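Local coordinates for proteasome protein (Corynebacterium glutamicum ATCC 13032, PDB 2P90) that is of unknown function but belongs to the PAC2 family, whose members include proteasome assembly chaperones, and forms a three-chain assembly, at residues B[59-64]-B[117-122]; B[197-202]-B[211-216]; B[48-53]-B[92-97]; B[154-159]-B[182-187]; B[75-78]-B[83-86]. One frame throughout, in Å; residues are numbered along the deposited sequence.

Contact 1 of 5, residues B[59-64]-B[117-122]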
# COMPACT_ATOMS: atom_id res chain seq x y z
N ALA B 59 -21.21 -13.81 10.16
CA ALA B 59 -20.08 -14.21 9.32
C ALA B 59 -18.88 -13.33 9.60
O ALA B 59 -19.03 -12.14 9.89
CB ALA B 59 -20.45 -14.13 7.86
N SER B 60 -17.69 -13.93 9.54
CA SER B 60 -16.44 -13.20 9.65
C SER B 60 -15.64 -13.38 8.39
O SER B 60 -15.38 -14.49 7.94
CB SER B 60 -15.61 -13.72 10.82
OG SER B 60 -16.10 -13.21 12.04
N PHE B 61 -15.23 -12.27 7.82
CA PHE B 61 -14.32 -12.30 6.71
C PHE B 61 -12.87 -12.59 7.15
O PHE B 61 -12.44 -12.26 8.28
CB PHE B 61 -14.46 -11.01 5.91
CG PHE B 61 -15.75 -10.93 5.12
CD1 PHE B 61 -15.76 -11.21 3.76
CD2 PHE B 61 -16.97 -10.63 5.76
CE1 PHE B 61 -16.96 -11.15 3.01
CE2 PHE B 61 -18.18 -10.58 5.02
CZ PHE B 61 -18.16 -10.84 3.63
N ASN B 62 -12.16 -13.27 6.25
CA ASN B 62 -10.75 -13.60 6.44
C ASN B 62 -9.87 -12.44 6.02
O ASN B 62 -9.74 -12.15 4.83
CB ASN B 62 -10.37 -14.86 5.63
CG ASN B 62 -8.92 -15.32 5.90
OD1 ASN B 62 -8.17 -14.71 6.69
ND2 ASN B 62 -8.53 -16.39 5.26
N ASN B 63 -9.28 -11.80 7.01
CA ASN B 63 -8.32 -10.70 6.79
C ASN B 63 -7.03 -11.08 6.02
O ASN B 63 -6.41 -10.25 5.38
CB ASN B 63 -7.96 -10.09 8.14
CG ASN B 63 -9.05 -9.18 8.68
OD1 ASN B 63 -10.15 -9.05 8.10
ND2 ASN B 63 -8.73 -8.48 9.79
N ASP B 64 -6.64 -12.35 6.05
CA ASP B 64 -5.48 -12.79 5.26
C ASP B 64 -5.75 -12.70 3.75
O ASP B 64 -4.82 -12.47 2.97
CB ASP B 64 -5.04 -14.20 5.66
CG ASP B 64 -4.26 -14.23 6.98
OD1 ASP B 64 -3.91 -13.18 7.58
OD2 ASP B 64 -3.94 -15.35 7.43
N GLY B 117 -13.34 -7.91 -6.25
CA GLY B 117 -14.16 -8.83 -7.01
C GLY B 117 -14.71 -9.99 -6.19
O GLY B 117 -15.91 -10.15 -6.10
N ASP B 118 -13.84 -10.81 -5.59
CA ASP B 118 -14.29 -11.89 -4.72
C ASP B 118 -15.09 -11.36 -3.53
O ASP B 118 -16.06 -11.99 -3.13
CB ASP B 118 -13.13 -12.74 -4.22
CG ASP B 118 -12.35 -13.43 -5.36
OD1 ASP B 118 -12.90 -13.63 -6.46
OD2 ASP B 118 -11.16 -13.77 -5.16
N PHE B 119 -14.70 -10.21 -2.99
CA PHE B 119 -15.38 -9.62 -1.84
C PHE B 119 -16.81 -9.17 -2.14
O PHE B 119 -17.74 -9.48 -1.40
CB PHE B 119 -14.57 -8.44 -1.26
CG PHE B 119 -15.25 -7.74 -0.14
CD1 PHE B 119 -15.36 -8.35 1.11
CD2 PHE B 119 -15.81 -6.46 -0.32
CE1 PHE B 119 -16.03 -7.70 2.16
CE2 PHE B 119 -16.49 -5.82 0.71
CZ PHE B 119 -16.60 -6.43 1.95
N SER B 120 -16.98 -8.41 -3.22
CA SER B 120 -18.30 -7.95 -3.57
C SER B 120 -19.18 -9.15 -3.99
O SER B 120 -20.34 -9.21 -3.61
CB SER B 120 -18.19 -6.89 -4.64
OG SER B 120 -17.83 -7.52 -5.82
N ASN B 121 -18.61 -10.14 -4.68
CA ASN B 121 -19.33 -11.40 -4.89
C ASN B 121 -19.72 -12.17 -3.62
O ASN B 121 -20.79 -12.70 -3.56
CB ASN B 121 -18.63 -12.28 -5.91
CG ASN B 121 -18.78 -11.74 -7.33
OD1 ASN B 121 -19.88 -11.65 -7.86
ND2 ASN B 121 -17.67 -11.37 -7.95
N ALA B 122 -18.84 -12.24 -2.63
CA ALA B 122 -19.14 -12.91 -1.38
C ALA B 122 -20.26 -12.18 -0.64
O ALA B 122 -21.14 -12.81 0.00
CB ALA B 122 -17.88 -12.99 -0.50
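With CG of Phe61 anti to its carbonyl carbon (chi1 -72°) and CG of Phe119 anti to its backbone N (chi1 176°), the two phenyl rings reach across from a strand and a helix and meet at their CE1 corners. Phe61, at the end of strand 54-61, points toward helix 116-129. Phe119 leaves the helix to one side, and its ring then swings round so that its edge comes down on the Phe61 face. The pair is an offset edge-to-face stack: the centroids lie 5.2 Å apart and the planes are inclined at 60°. Phe119 CE1 sits toward the rim of the Phe61 ring, 3.7 Å from Phe61 CE1, and Phe119 CD1 is equally near that same carbon. One turn further along the helix, Ala122 CB lies 4.1 Å from Phe61 CE1, close to the ring plane, so the phenyl has a ring over one face and a methyl at its edge. Nothing polar takes part, and all three residues are buried. Leu66 and Leu91 pack on both rings, and Tyr9 meets the Phe61 ring obliquely. Just beyond Phe61 the chain turns into a short, weakly bonded helix, where Asn62 OD1 accepts from Asp64 N at 2.9 Å as an N-cap. The carboxylate of Asp64 in turn takes bonds from the backbone N of Gly117 and Asp118 of the second subunit. This is helix-on-sheet packing of an alpha/beta fold, an aromatic pair closing helix 116-129 over the end of a strand near the sheet margin, beside a subunit interface.

Contact 2 of 5, residues B[197-202]-B[211-216]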
# COMPACT_ATOMS: atom_id res chain seq x y z
N TYR B 197 -25.55 6.37 0.90
CA TYR B 197 -25.79 7.65 1.60
C TYR B 197 -24.49 8.32 2.00
O TYR B 197 -23.66 7.78 2.72
CB TYR B 197 -26.66 7.48 2.85
CG TYR B 197 -28.05 6.89 2.68
CD1 TYR B 197 -28.66 6.76 1.42
CD2 TYR B 197 -28.77 6.48 3.80
CE1 TYR B 197 -29.96 6.22 1.28
CE2 TYR B 197 -30.08 5.95 3.69
CZ TYR B 197 -30.65 5.82 2.42
OH TYR B 197 -31.90 5.26 2.34
N THR B 198 -24.32 9.54 1.53
CA THR B 198 -23.20 10.34 1.93
C THR B 198 -23.66 11.52 2.80
O THR B 198 -24.54 12.30 2.42
CB THR B 198 -22.49 10.88 0.66
OG1 THR B 198 -22.27 9.79 -0.24
CG2 THR B 198 -21.17 11.56 1.01
N VAL B 199 -23.05 11.65 3.96
CA VAL B 199 -23.30 12.78 4.82
C VAL B 199 -22.19 13.80 4.51
O VAL B 199 -21.05 13.40 4.21
CB VAL B 199 -23.32 12.31 6.32
CG1 VAL B 199 -21.93 11.81 6.77
CG2 VAL B 199 -23.82 13.40 7.24
N HIS B 200 -22.52 15.09 4.55
CA HIS B 200 -21.59 16.15 4.18
C HIS B 200 -21.04 16.78 5.43
O HIS B 200 -21.81 17.23 6.27
CB HIS B 200 -22.31 17.23 3.37
CG HIS B 200 -22.79 16.74 2.04
ND1 HIS B 200 -22.89 17.57 0.94
CD2 HIS B 200 -23.16 15.51 1.62
CE1 HIS B 200 -23.33 16.87 -0.09
NE2 HIS B 200 -23.49 15.61 0.30
N VAL B 201 -19.71 16.80 5.57
CA VAL B 201 -19.10 17.23 6.80
C VAL B 201 -18.26 18.46 6.47
O VAL B 201 -17.57 18.44 5.46
CB VAL B 201 -18.21 16.08 7.37
CG1 VAL B 201 -17.46 16.51 8.66
CG2 VAL B 201 -19.04 14.77 7.57
N PRO B 202 -18.34 19.54 7.30
CA PRO B 202 -17.50 20.72 7.05
C PRO B 202 -16.07 20.26 6.85
O PRO B 202 -15.57 19.51 7.67
CB PRO B 202 -17.64 21.54 8.34
CG PRO B 202 -18.94 21.15 8.88
CD PRO B 202 -19.21 19.74 8.48
N PRO B 211 -19.80 14.26 15.41
CA PRO B 211 -21.02 13.46 15.73
C PRO B 211 -22.32 13.86 15.08
O PRO B 211 -23.19 13.00 14.91
CB PRO B 211 -21.12 13.54 17.25
CG PRO B 211 -19.73 13.86 17.72
CD PRO B 211 -19.09 14.69 16.64
N ALA B 212 -22.51 15.12 14.71
CA ALA B 212 -23.75 15.51 14.00
C ALA B 212 -23.93 14.69 12.70
O ALA B 212 -25.05 14.37 12.27
CB ALA B 212 -23.78 17.03 13.73
N ALA B 213 -22.81 14.30 12.09
CA ALA B 213 -22.82 13.52 10.84
C ALA B 213 -23.16 12.05 11.10
O ALA B 213 -23.93 11.45 10.37
CB ALA B 213 -21.52 13.68 10.14
N THR B 214 -22.60 11.47 12.15
CA THR B 214 -22.96 10.13 12.59
C THR B 214 -24.47 10.08 12.80
O THR B 214 -25.15 9.27 12.17
CB THR B 214 -22.23 9.76 13.89
OG1 THR B 214 -20.83 10.03 13.72
CG2 THR B 214 -22.46 8.28 14.30
N LEU B 215 -24.97 10.99 13.64
CA LEU B 215 -26.41 11.18 13.90
C LEU B 215 -27.24 11.25 12.63
O LEU B 215 -28.21 10.51 12.47
CB LEU B 215 -26.62 12.46 14.74
CG LEU B 215 -28.00 12.74 15.36
CD1 LEU B 215 -28.53 11.60 16.28
CD2 LEU B 215 -27.96 14.03 16.16
N LYS B 216 -26.83 12.12 11.72
CA LYS B 216 -27.50 12.24 10.45
C LYS B 216 -27.53 10.91 9.68
O LYS B 216 -28.59 10.52 9.19
CB LYS B 216 -26.88 13.37 9.61
CG LYS B 216 -27.75 13.82 8.43
CD LYS B 216 -29.18 14.17 8.90
CE LYS B 216 -30.22 13.80 7.84
NZ LYS B 216 -30.42 14.88 6.84
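Apolar contact carries almost all of this pairing, and its hub is the methyl group of Ala213. That CB sits over the gap between two valines of strand 194-202, lying 3.7 Å from Val199 CG2 and also 3.7 Å from Val201 CG2. Val199 points at the helix, with CG2 anti to its backbone N and CG1 between N and the carbonyl carbon (chi1 66°), which turns both methyls onto Ala213; CG1 is the slightly more distant of the two, at 3.9 Å from Ala213 CB. Val201 comes in from the side and touches through CG2 alone. Because Ala213 has so short a side chain, the backbones come close, with CA of Val199 and CA of Ala213 6.1 Å apart. Segments 197-202 and 211-216 run nearly antiparallel, at 162°, as expected where a sheet strand leads through a connecting loop into a helix that folds back over it in an alpha/beta sandwich. Ala41 of helix 41-52 also packs on Ala213.

The aliphatic part of a charged side chain adds to the same surface. Lys216, one turn after Ala213, lays CB 3.9 Å from Val199 CG2, and the chain then bends away so that NZ forms a salt bridge with Asp165.

Polar atoms meet the strand only by packing: Ala213 O lies 3.7 Å from Val199 CG2.

Contact 3 of 5, residues B[48-53]-B[92-97]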
# COMPACT_ATOMS: atom_id res chain seq x y z
N HIS B 48 -21.42 2.84 17.30
CA HIS B 48 -22.51 3.28 18.16
C HIS B 48 -23.64 2.23 18.29
O HIS B 48 -24.12 1.95 19.41
CB HIS B 48 -23.07 4.63 17.68
CG HIS B 48 -24.18 5.15 18.54
ND1 HIS B 48 -25.51 5.06 18.17
CD2 HIS B 48 -24.16 5.72 19.77
CE1 HIS B 48 -26.26 5.59 19.13
NE2 HIS B 48 -25.47 5.99 20.11
N LEU B 49 -24.05 1.67 17.16
CA LEU B 49 -25.07 0.64 17.09
C LEU B 49 -24.61 -0.59 17.82
O LEU B 49 -25.38 -1.22 18.55
CB LEU B 49 -25.34 0.28 15.63
CG LEU B 49 -26.02 1.38 14.79
CD1 LEU B 49 -26.15 0.96 13.34
CD2 LEU B 49 -27.42 1.84 15.36
N MET B 50 -23.33 -0.92 17.67
CA MET B 50 -22.78 -2.09 18.34
C MET B 50 -22.78 -1.98 19.87
O MET B 50 -23.13 -2.94 20.55
CB MET B 50 -21.40 -2.40 17.80
CG MET B 50 -21.16 -3.90 17.63
SD MET B 50 -21.45 -4.57 15.98
CE MET B 50 -19.89 -3.98 15.30
N ASP B 51 -22.42 -0.81 20.39
CA ASP B 51 -22.38 -0.56 21.81
C ASP B 51 -23.77 -0.46 22.41
O ASP B 51 -23.98 -0.84 23.56
CB ASP B 51 -21.69 0.76 22.09
CG ASP B 51 -20.21 0.69 21.85
OD1 ASP B 51 -19.70 -0.45 21.71
OD2 ASP B 51 -19.56 1.77 21.82
N ALA B 52 -24.71 0.04 21.61
CA ALA B 52 -26.02 0.43 22.11
C ALA B 52 -27.10 -0.64 21.96
O ALA B 52 -28.04 -0.67 22.74
CB ALA B 52 -26.48 1.73 21.45
N LEU B 53 -26.97 -1.50 20.95
CA LEU B 53 -28.01 -2.48 20.62
C LEU B 53 -27.52 -3.92 20.74
O LEU B 53 -26.29 -4.17 20.66
CB LEU B 53 -28.52 -2.20 19.20
CG LEU B 53 -29.32 -0.89 19.05
CD1 LEU B 53 -29.54 -0.58 17.59
CD2 LEU B 53 -30.69 -0.93 19.78
N GLY B 92 -17.08 -8.07 9.85
CA GLY B 92 -18.09 -9.06 10.11
C GLY B 92 -19.45 -8.62 9.67
O GLY B 92 -19.71 -7.43 9.52
N LEU B 93 -20.31 -9.61 9.44
CA LEU B 93 -21.73 -9.42 9.21
C LEU B 93 -22.46 -9.77 10.49
O LEU B 93 -22.26 -10.86 11.07
CB LEU B 93 -22.20 -10.32 8.07
CG LEU B 93 -23.67 -10.20 7.64
CD1 LEU B 93 -23.94 -8.78 7.17
CD2 LEU B 93 -23.97 -11.18 6.52
N HIS B 94 -23.28 -8.82 10.95
CA HIS B 94 -24.04 -9.00 12.21
C HIS B 94 -25.51 -8.90 11.99
O HIS B 94 -25.95 -8.18 11.07
CB HIS B 94 -23.70 -7.93 13.25
CG HIS B 94 -22.26 -7.94 13.67
ND1 HIS B 94 -21.29 -7.23 13.00
CD2 HIS B 94 -21.64 -8.58 14.68
CE1 HIS B 94 -20.13 -7.43 13.58
NE2 HIS B 94 -20.31 -8.25 14.60
N VAL B 95 -26.27 -9.63 12.82
CA VAL B 95 -27.70 -9.36 13.00
C VAL B 95 -27.81 -8.41 14.20
O VAL B 95 -27.29 -8.69 15.27
CB VAL B 95 -28.61 -10.63 13.14
CG1 VAL B 95 -28.12 -11.62 14.18
CG2 VAL B 95 -30.11 -10.21 13.39
N VAL B 96 -28.44 -7.26 13.97
CA VAL B 96 -28.62 -6.26 15.04
C VAL B 96 -30.13 -6.04 15.27
O VAL B 96 -30.91 -6.03 14.33
CB VAL B 96 -27.88 -4.90 14.71
CG1 VAL B 96 -27.91 -3.93 15.93
CG2 VAL B 96 -26.41 -5.13 14.22
N ARG B 97 -30.53 -5.86 16.52
CA ARG B 97 -31.95 -5.58 16.79
C ARG B 97 -32.17 -4.19 17.38
O ARG B 97 -31.53 -3.82 18.37
CB ARG B 97 -32.57 -6.71 17.64
CG ARG B 97 -32.79 -7.97 16.80
CD ARG B 97 -32.97 -9.20 17.64
NE ARG B 97 -32.84 -10.44 16.86
CZ ARG B 97 -33.77 -10.96 16.06
NH1 ARG B 97 -33.53 -12.09 15.42
NH2 ARG B 97 -34.96 -10.38 15.89
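Helix 41-52 ends against the face of the main sheet, where Met50 and Leu53 pack on alternate residues of strand 92-97, His94 and Val96. Met50 forms a Met-aromatic contact. Its SD stands over the middle of the His94 imidazole, 3.9 Å from the ring centroid and only 7° off the normal, so the sulfur faces the ring squarely. Bends at chi2 (96°) and chi3 carry SD over the ring, the two side chains crossing at about a right angle. His94 points at the helix, with CG anti to its carbonyl carbon, and is buried; Leu57 of the adjoining strand packs beside it.

Helix-on-sheet packing of this kind lets every second strand residue face the covering helix: Val95, between the two, turns the other way and packs on Arg56 and Ile58 of strand 54-61. Val96 points back toward the helix, and its CG1 meets Leu53 CB at 3.7 Å, the two side chains crossing roughly at right angles.

Leu53 is where the chain leaves helical geometry, and its side chain also covers the end of the strand: CD2 lies 3.3 Å from Arg97 O, a close packing contact, and CB approaches the same oxygen at 3.5 Å. Arg97 itself carries its guanidinium away from the helix, NH1 bonding to Ser19 O. Leu229 and Pro230 pack against Leu53 from the loop that follows helix 211-225.

Contact 4 of 5, residues B[154-159]-B[182-187]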
# COMPACT_ATOMS: atom_id res chain seq x y z
N THR B 154 -26.78 13.18 0.97
CA THR B 154 -27.22 12.94 -0.40
C THR B 154 -27.24 11.44 -0.70
O THR B 154 -26.58 10.67 -0.02
CB THR B 154 -26.36 13.71 -1.43
OG1 THR B 154 -25.00 13.43 -1.19
CG2 THR B 154 -26.56 15.21 -1.28
N ALA B 155 -28.03 11.03 -1.68
CA ALA B 155 -28.20 9.61 -1.98
C ALA B 155 -28.03 9.29 -3.46
O ALA B 155 -28.28 10.17 -4.33
CB ALA B 155 -29.54 9.08 -1.44
N HIS B 156 -27.52 8.08 -3.72
CA HIS B 156 -27.49 7.50 -5.06
C HIS B 156 -27.88 6.03 -4.98
O HIS B 156 -27.80 5.41 -3.93
CB HIS B 156 -26.15 7.71 -5.76
CG HIS B 156 -24.97 7.13 -5.04
ND1 HIS B 156 -24.69 5.77 -5.02
CD2 HIS B 156 -23.98 7.72 -4.33
CE1 HIS B 156 -23.60 5.56 -4.31
NE2 HIS B 156 -23.15 6.73 -3.87
N GLY B 157 -28.31 5.48 -6.10
CA GLY B 157 -28.81 4.12 -6.12
C GLY B 157 -30.22 4.03 -6.73
O GLY B 157 -30.66 4.94 -7.44
N ASN B 158 -30.91 2.92 -6.44
CA ASN B 158 -32.20 2.62 -7.03
C ASN B 158 -33.30 2.43 -5.98
O ASN B 158 -34.41 2.02 -6.30
CB ASN B 158 -32.09 1.38 -7.96
CG ASN B 158 -31.77 0.09 -7.20
OD1 ASN B 158 -31.93 0.00 -5.97
ND2 ASN B 158 -31.32 -0.94 -7.93
N SER B 159 -32.98 2.75 -4.72
CA SER B 159 -33.93 2.68 -3.61
C SER B 159 -33.82 3.96 -2.75
O SER B 159 -34.13 3.98 -1.55
CB SER B 159 -33.68 1.43 -2.77
OG SER B 159 -32.32 1.34 -2.31
N MET B 182 -18.05 -0.71 -5.81
CA MET B 182 -18.04 -1.94 -6.62
C MET B 182 -19.23 -2.81 -6.22
O MET B 182 -19.90 -3.40 -7.07
CB MET B 182 -16.71 -2.73 -6.46
CG MET B 182 -16.63 -3.95 -7.42
SD MET B 182 -15.13 -4.97 -7.54
CE MET B 182 -14.02 -3.80 -8.29
N LEU B 183 -19.48 -2.94 -4.92
CA LEU B 183 -20.54 -3.80 -4.45
C LEU B 183 -21.91 -3.25 -4.90
O LEU B 183 -22.80 -4.02 -5.33
CB LEU B 183 -20.47 -3.97 -2.94
CG LEU B 183 -21.69 -4.51 -2.19
CD1 LEU B 183 -22.00 -5.95 -2.59
CD2 LEU B 183 -21.52 -4.35 -0.64
N GLU B 184 -22.04 -1.92 -4.83
CA GLU B 184 -23.24 -1.21 -5.30
C GLU B 184 -23.50 -1.52 -6.75
O GLU B 184 -24.58 -1.96 -7.07
CB GLU B 184 -23.11 0.31 -5.14
CG GLU B 184 -23.24 0.79 -3.73
CD GLU B 184 -23.49 2.26 -3.69
OE1 GLU B 184 -24.52 2.70 -4.29
OE2 GLU B 184 -22.69 2.99 -3.06
N LYS B 185 -22.49 -1.32 -7.60
CA LYS B 185 -22.64 -1.62 -9.02
C LYS B 185 -23.03 -3.07 -9.29
O LYS B 185 -23.82 -3.33 -10.18
CB LYS B 185 -21.38 -1.23 -9.80
CG LYS B 185 -21.71 -0.79 -11.23
CD LYS B 185 -20.48 -0.59 -12.08
CE LYS B 185 -20.85 -0.64 -13.57
NZ LYS B 185 -21.54 -1.91 -13.95
N LEU B 186 -22.51 -4.02 -8.52
CA LEU B 186 -22.84 -5.43 -8.73
C LEU B 186 -24.29 -5.79 -8.29
O LEU B 186 -24.95 -6.66 -8.88
CB LEU B 186 -21.83 -6.32 -8.02
CG LEU B 186 -21.92 -7.83 -8.15
CD1 LEU B 186 -21.69 -8.31 -9.61
CD2 LEU B 186 -20.94 -8.50 -7.21
N LEU B 187 -24.76 -5.13 -7.24
CA LEU B 187 -26.11 -5.33 -6.73
C LEU B 187 -27.07 -4.79 -7.78
O LEU B 187 -27.94 -5.51 -8.23
CB LEU B 187 -26.31 -4.68 -5.35
CG LEU B 187 -25.75 -5.47 -4.15
CD1 LEU B 187 -25.55 -4.63 -2.89
CD2 LEU B 187 -26.62 -6.68 -3.86
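His156 and Glu184 meet with their flat groups nearly parallel, and close to one plane, the imidazole and carboxylate being only 2° apart, while the side chains as a whole cross at about a right angle. The carboxylate faces the ring at its CE1 corner. Both oxygens straddle that carbon, OE1 and OE2 of Glu184 each 3.0 Å from His156 CE1. Along the same rim, Glu184 OE1 is 3.2 Å from His156 ND1, whereas OE2 lies 3.9 Å from NE2. The approach is therefore edge to edge, with no overlap of the ring face.

Each side chain reaches its place differently. His156 starts off to one side of the helix, and a chi1 of 59°, setting CG between the backbone N and the carbonyl carbon, brings the ring round. Glu184 points at the strand from the start and runs out extended beyond CG. An acidic group so close to the ring edge would be expected to polarise the imidazole.

Both residues are buried. The stronger polar partner of Glu184 lies elsewhere: OE2 is hydrogen-bonded to Tyr139 OH on strand 134-143, a second-shell contact which would help fix the turn of the carboxylate. Val83 of the third subunit packs on His156, and Gly157 makes backbone hydrogen bonds to that chain. The pair thus joins helix 179-189 to strand 153-157, one of the two outermost strands of the main sheet within this chain, as helix-on-sheet packing at the sheet edge, where another subunit docks.

Contact 5 of 5, residues B[75-78]-B[83-86]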
# COMPACT_ATOMS: atom_id res chain seq x y z
N VAL B 75 -3.82 -2.04 15.97
CA VAL B 75 -3.15 -1.54 17.16
C VAL B 75 -2.97 -2.63 18.23
O VAL B 75 -3.84 -3.50 18.40
CB VAL B 75 -3.91 -0.28 17.69
CG1 VAL B 75 -3.31 0.26 19.01
CG2 VAL B 75 -3.79 0.79 16.65
N VAL B 76 -1.81 -2.60 18.90
CA VAL B 76 -1.52 -3.56 19.96
C VAL B 76 -1.28 -2.80 21.24
O VAL B 76 -0.70 -1.71 21.24
CB VAL B 76 -0.28 -4.48 19.64
CG1 VAL B 76 -0.47 -5.25 18.37
CG2 VAL B 76 0.92 -3.66 19.48
N VAL B 77 -1.75 -3.38 22.33
CA VAL B 77 -1.51 -2.77 23.63
C VAL B 77 -0.42 -3.55 24.37
O VAL B 77 -0.44 -4.78 24.41
CB VAL B 77 -2.84 -2.58 24.54
CG1 VAL B 77 -2.52 -1.87 25.87
CG2 VAL B 77 -3.95 -1.82 23.75
N ILE B 78 0.52 -2.80 24.92
CA ILE B 78 1.53 -3.36 25.81
C ILE B 78 1.39 -2.74 27.21
O ILE B 78 1.59 -1.54 27.39
CB ILE B 78 3.00 -3.23 25.24
CG1 ILE B 78 3.19 -4.18 24.04
CG2 ILE B 78 4.04 -3.61 26.30
CD1 ILE B 78 4.15 -3.65 22.99
N VAL B 83 2.43 -8.04 25.98
CA VAL B 83 1.48 -7.72 24.91
C VAL B 83 0.11 -8.23 25.36
O VAL B 83 -0.14 -9.45 25.41
CB VAL B 83 1.83 -8.37 23.54
CG1 VAL B 83 0.69 -8.16 22.57
CG2 VAL B 83 3.12 -7.80 22.97
N THR B 84 -0.78 -7.30 25.68
CA THR B 84 -2.06 -7.70 26.28
C THR B 84 -3.15 -7.82 25.24
O THR B 84 -4.01 -8.69 25.35
CB THR B 84 -2.47 -6.79 27.47
OG1 THR B 84 -2.64 -5.44 27.02
CG2 THR B 84 -1.40 -6.81 28.55
N SER B 85 -3.13 -6.98 24.20
CA SER B 85 -4.12 -7.11 23.14
C SER B 85 -3.64 -6.66 21.78
O SER B 85 -2.69 -5.90 21.68
CB SER B 85 -5.43 -6.36 23.48
OG SER B 85 -5.22 -4.97 23.47
N MET B 86 -4.34 -7.13 20.76
CA MET B 86 -4.17 -6.70 19.38
C MET B 86 -5.55 -6.58 18.79
O MET B 86 -6.32 -7.53 18.83
CB MET B 86 -3.35 -7.72 18.56
CG MET B 86 -2.94 -7.24 17.13
SD MET B 86 -1.48 -8.12 16.40
CE MET B 86 -1.31 -7.25 14.89
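Val77 is the centre of the pairing, bonded through both its N and its O to the opposite strand. Its N donates to Ser85 O at 2.8 Å, with an N-H...O angle of 156°. Its O receives Thr84 N, also at 2.8 Å, and two weak bonds besides, from Ser85 N and from Thr84 OG1. Two consecutive residues, Thr84 and Ser85, thus face the single Val77: a classic beta bulge, which shifts the register by one before Ile78 pairs with Val83. The helix-like psi of Thr84 (-34°) is what turns both N-H groups to the same carbonyl.

Around this core the side chains sort onto two faces. Val76, Ile78, Val83 and Met86 share one. There Val76 CG1 lies against Met86 CG at 3.4 Å, the two side chains running side by side in the same direction, and Ile78 CG1 touches Val83 CG2 at 3.8 Å. On the other face Val77 CG2 packs on Ser85 OG at 3.4 Å. Backbone carbons add CA-H...O contacts, among them Val76 CA to Ser85 O at 3.1 Å.

Further out, Val75 bonds through its backbone to Asp87, prolonging the hairpin. The other side of strand 76-78, away from strand 83-86, pairs antiparallel with a strand of the second subunit, and Met86 packs on Met182 of that subunit. A hairpin built on backbone bonds, with one largely aliphatic face, is chemically suited to extend a sheet between chains, consistent with a role in holding the assembly together.

Overall arrangement
Contacts 1 to 4 all pack helices on the eight-stranded main sheet, while contact 5 stands off on a projecting hairpin, its centre about 27 Å from that of the chain. Contacts 1 and 3 join through neighbouring strands, Ala59 O lying 2.9 Å from Leu93 N; contacts 2 and 4 join likewise, Thr198 O lying 2.8 Å from Thr154 N. Contacts 1 and 4 meet where helices 116-129 and 179-189 pack, Asn121 OD1 being 3.4 Å from Leu186 CD2. Contacts 4 and 5 have centres about 38 Å apart within one chain, yet between subunits they come together: Val83 of the third subunit packs on His156.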